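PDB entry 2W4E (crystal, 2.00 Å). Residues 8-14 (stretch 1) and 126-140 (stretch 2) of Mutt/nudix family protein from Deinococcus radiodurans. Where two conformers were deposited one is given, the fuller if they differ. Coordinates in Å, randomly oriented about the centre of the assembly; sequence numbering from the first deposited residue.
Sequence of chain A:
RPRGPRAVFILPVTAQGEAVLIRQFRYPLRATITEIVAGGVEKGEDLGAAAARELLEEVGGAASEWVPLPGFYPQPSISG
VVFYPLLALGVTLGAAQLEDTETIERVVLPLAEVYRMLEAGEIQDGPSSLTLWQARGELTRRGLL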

# COMPACT_ATOMS: atom_id res chain seq x y z
N VAL A 8 6.66 6.45 -10.88
CA VAL A 8 6.34 7.48 -9.90
C VAL A 8 4.83 7.53 -9.71
O VAL A 8 4.09 7.33 -10.66
CB VAL A 8 6.94 8.84 -10.35
CG1 VAL A 8 6.36 9.28 -11.70
CG2 VAL A 8 6.73 9.85 -9.29
N PHE A 9 4.38 7.72 -8.46
CA PHE A 9 2.96 7.82 -8.17
C PHE A 9 2.80 9.16 -7.51
O PHE A 9 3.59 9.54 -6.65
CB PHE A 9 2.50 6.69 -7.23
CG PHE A 9 2.18 5.42 -7.94
CD1 PHE A 9 0.86 4.98 -8.05
CD2 PHE A 9 3.19 4.66 -8.53
CE1 PHE A 9 0.54 3.80 -8.76
CE2 PHE A 9 2.87 3.49 -9.24
CZ PHE A 9 1.54 3.07 -9.35
N ILE A 10 1.78 9.89 -7.93
CA ILE A 10 1.55 11.25 -7.46
C ILE A 10 0.14 11.42 -6.96
O ILE A 10 -0.84 11.30 -7.73
CB ILE A 10 1.76 12.30 -8.61
CG1 ILE A 10 3.17 12.22 -9.20
CG2 ILE A 10 1.50 13.75 -8.06
CD1 ILE A 10 3.22 11.40 -10.45
N LEU A 11 0.04 11.78 -5.69
CA LEU A 11 -1.24 12.22 -5.15
C LEU A 11 -1.35 13.76 -5.30
O LEU A 11 -0.71 14.49 -4.57
CB LEU A 11 -1.36 11.80 -3.67
CG LEU A 11 -2.53 12.40 -2.86
CD1 LEU A 11 -3.88 12.08 -3.58
CD2 LEU A 11 -2.46 11.78 -1.43
N PRO A 12 -2.16 14.26 -6.26
CA PRO A 12 -2.19 15.69 -6.51
C PRO A 12 -3.31 16.33 -5.69
O PRO A 12 -4.46 15.83 -5.69
CB PRO A 12 -2.54 15.75 -8.02
CG PRO A 12 -2.67 14.33 -8.48
CD PRO A 12 -3.05 13.59 -7.22
N VAL A 13 -3.00 17.40 -4.96
CA VAL A 13 -3.99 18.06 -4.10
C VAL A 13 -4.03 19.56 -4.45
O VAL A 13 -2.97 20.22 -4.50
CB VAL A 13 -3.71 17.83 -2.61
CG1 VAL A 13 -4.60 18.73 -1.70
CG2 VAL A 13 -3.82 16.33 -2.21
N THR A 14 -5.23 20.09 -4.66
CA THR A 14 -5.39 21.52 -5.01
C THR A 14 -5.28 22.43 -3.76
O THR A 14 -5.31 21.93 -2.61
CB THR A 14 -6.75 21.74 -5.67
OG1 THR A 14 -7.80 21.58 -4.69
CG2 THR A 14 -6.93 20.74 -6.76
N GLY A 126 -4.09 -1.00 -4.86
CA GLY A 126 -3.11 -1.04 -3.75
C GLY A 126 -2.10 0.12 -3.73
O GLY A 126 -1.95 0.79 -2.70
N PRO A 127 -1.38 0.36 -4.84
CA PRO A 127 -0.38 1.47 -4.86
C PRO A 127 -1.00 2.85 -4.53
O PRO A 127 -0.40 3.65 -3.79
CB PRO A 127 0.16 1.45 -6.29
CG PRO A 127 -0.01 -0.01 -6.75
CD PRO A 127 -1.32 -0.46 -6.07
N SER A 128 -2.20 3.11 -5.05
CA SER A 128 -2.92 4.34 -4.71
C SER A 128 -3.31 4.37 -3.27
O SER A 128 -3.16 5.41 -2.64
CB SER A 128 -4.16 4.60 -5.59
OG SER A 128 -3.79 4.67 -6.96
N SER A 129 -3.82 3.25 -2.74
CA SER A 129 -4.23 3.25 -1.31
C SER A 129 -3.02 3.47 -0.42
O SER A 129 -3.11 4.19 0.56
CB SER A 129 -4.89 1.92 -0.86
OG SER A 129 -6.05 1.69 -1.61
N LEU A 130 -1.89 2.84 -0.74
CA LEU A 130 -0.74 2.94 0.16
C LEU A 130 -0.25 4.40 0.14
O LEU A 130 0.14 4.94 1.15
CB LEU A 130 0.41 2.00 -0.27
CG LEU A 130 1.72 2.06 0.52
CD1 LEU A 130 1.51 2.03 2.09
CD2 LEU A 130 2.63 0.94 0.09
N THR A 131 -0.28 5.04 -1.03
CA THR A 131 0.19 6.44 -1.12
C THR A 131 -0.69 7.35 -0.26
O THR A 131 -0.20 8.26 0.42
CB THR A 131 0.23 6.89 -2.59
OG1 THR A 131 1.11 6.02 -3.29
CG2 THR A 131 0.74 8.37 -2.75
N LEU A 132 -2.00 7.09 -0.32
CA LEU A 132 -2.98 7.90 0.46
C LEU A 132 -2.73 7.75 1.95
O LEU A 132 -2.73 8.73 2.69
CB LEU A 132 -4.44 7.53 0.12
CG LEU A 132 -4.91 8.10 -1.23
CD1 LEU A 132 -6.11 7.22 -1.71
CD2 LEU A 132 -5.33 9.57 -1.05
N TRP A 133 -2.49 6.52 2.39
CA TRP A 133 -2.16 6.33 3.78
C TRP A 133 -0.87 7.08 4.12
O TRP A 133 -0.81 7.76 5.12
CB TRP A 133 -2.02 4.85 4.13
CG TRP A 133 -3.31 4.17 4.31
CD1 TRP A 133 -3.87 3.24 3.48
CD2 TRP A 133 -4.24 4.37 5.38
NE1 TRP A 133 -5.09 2.83 3.98
CE2 TRP A 133 -5.35 3.51 5.14
CE3 TRP A 133 -4.24 5.16 6.53
CZ2 TRP A 133 -6.44 3.44 6.00
CZ3 TRP A 133 -5.33 5.08 7.40
CH2 TRP A 133 -6.41 4.21 7.13
N GLN A 134 0.17 6.93 3.30
CA GLN A 134 1.46 7.57 3.65
C GLN A 134 1.37 9.10 3.64
O GLN A 134 2.09 9.75 4.38
CB GLN A 134 2.57 7.14 2.66
CG GLN A 134 3.03 5.66 2.72
CD GLN A 134 3.95 5.37 1.53
OE1 GLN A 134 3.96 6.12 0.55
NE2 GLN A 134 4.70 4.30 1.58
N ALA A 135 0.49 9.68 2.81
CA ALA A 135 0.35 11.15 2.74
C ALA A 135 -0.52 11.75 3.87
O ALA A 135 -0.56 12.96 4.05
CB ALA A 135 -0.26 11.54 1.38
N ARG A 136 -1.22 10.89 4.60
CA ARG A 136 -2.31 11.35 5.50
C ARG A 136 -1.81 12.25 6.62
O ARG A 136 -2.43 13.26 6.92
CB ARG A 136 -3.07 10.13 6.06
CG ARG A 136 -4.32 10.49 6.85
CD ARG A 136 -5.04 9.22 7.34
NE ARG A 136 -6.39 9.61 7.74
CZ ARG A 136 -7.45 8.81 7.81
NH1 ARG A 136 -7.36 7.51 7.53
NH2 ARG A 136 -8.61 9.33 8.20
N GLY A 137 -0.68 11.88 7.23
CA GLY A 137 -0.08 12.68 8.33
C GLY A 137 0.24 14.09 7.86
O GLY A 137 -0.19 15.09 8.48
N GLU A 138 0.96 14.19 6.75
CA GLU A 138 1.21 15.49 6.08
C GLU A 138 -0.05 16.33 5.81
O GLU A 138 -0.08 17.53 6.10
CB GLU A 138 1.99 15.25 4.77
CG GLU A 138 2.60 16.47 4.15
CD GLU A 138 3.75 17.12 4.97
OE1 GLU A 138 4.71 16.44 5.40
OE2 GLU A 138 3.69 18.34 5.16
N LEU A 139 -1.09 15.73 5.24
CA LEU A 139 -2.29 16.53 4.91
C LEU A 139 -3.04 17.02 6.16
O LEU A 139 -3.66 18.11 6.17
CB LEU A 139 -3.22 15.71 4.00
CG LEU A 139 -2.60 15.38 2.61
CD1 LEU A 139 -3.43 14.30 1.91
CD2 LEU A 139 -2.56 16.65 1.78
N THR A 140 -2.98 16.21 7.21
CA THR A 140 -3.65 16.56 8.49
C THR A 140 -2.91 17.69 9.16
O THR A 140 -3.51 18.63 9.63
CB THR A 140 -3.67 15.35 9.42
OG1 THR A 140 -4.22 14.22 8.71
CG2 THR A 140 -4.52 15.66 10.69

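A helix laid against a β-strand can be held by apolar packing alone, provided that the alternation of the strand and the periodicity of the helix bring the right side chains together. The contact between residues 8-14 and 126-140 of this MutT/nudix family protein is a compact example. No hydrogen bond joins the two segments, whose axes approach to 9.0 Å at an angle of 55°. From the strand, Phe9, Leu11 and Val13 point toward the helix, while Ile10, between the first two, points away.

The helix opens its side of the contact with Pro127, whose CB lies 3.4 Å from CE1 of Phe9, an oblique approach to the ring. One turn later comes Thr131, a polar residue in an apolar setting. Its hydroxyl is satisfied within the helix: OG1 donates to O of Pro127 at 2.9 Å and also lies 4.2 Å from CB of Phe9, while CG2 is 4.1 Å from CB of Leu11. The CA-to-CB bond of Leu132 points sideways relative to the strand, yet the end of the side chain comes nearer, so that its CD2 reaches 3.6 Å from CD2 of Leu11. The next turn presents Ala135, whose CB lies equally close, 3.6 Å, to that same Leu11 CD2; the small side chain meets the strand leucine directly with its methyl.

Beyond Ala135 the helix kinks, the N atoms of Gly137 and Glu138 having no bond to the preceding turn. The helix nevertheless continues, and Leu139 again points toward the strand. Its CD1 is 4.3 Å from CD2 of Leu11, and its CD2 is 4.2 Å from CG2 of Val13, so this one residue touches two strand residues. Leu11 thus serves as the hub, meeting four helix residues and having 91 Å² covered, the largest share of any residue here.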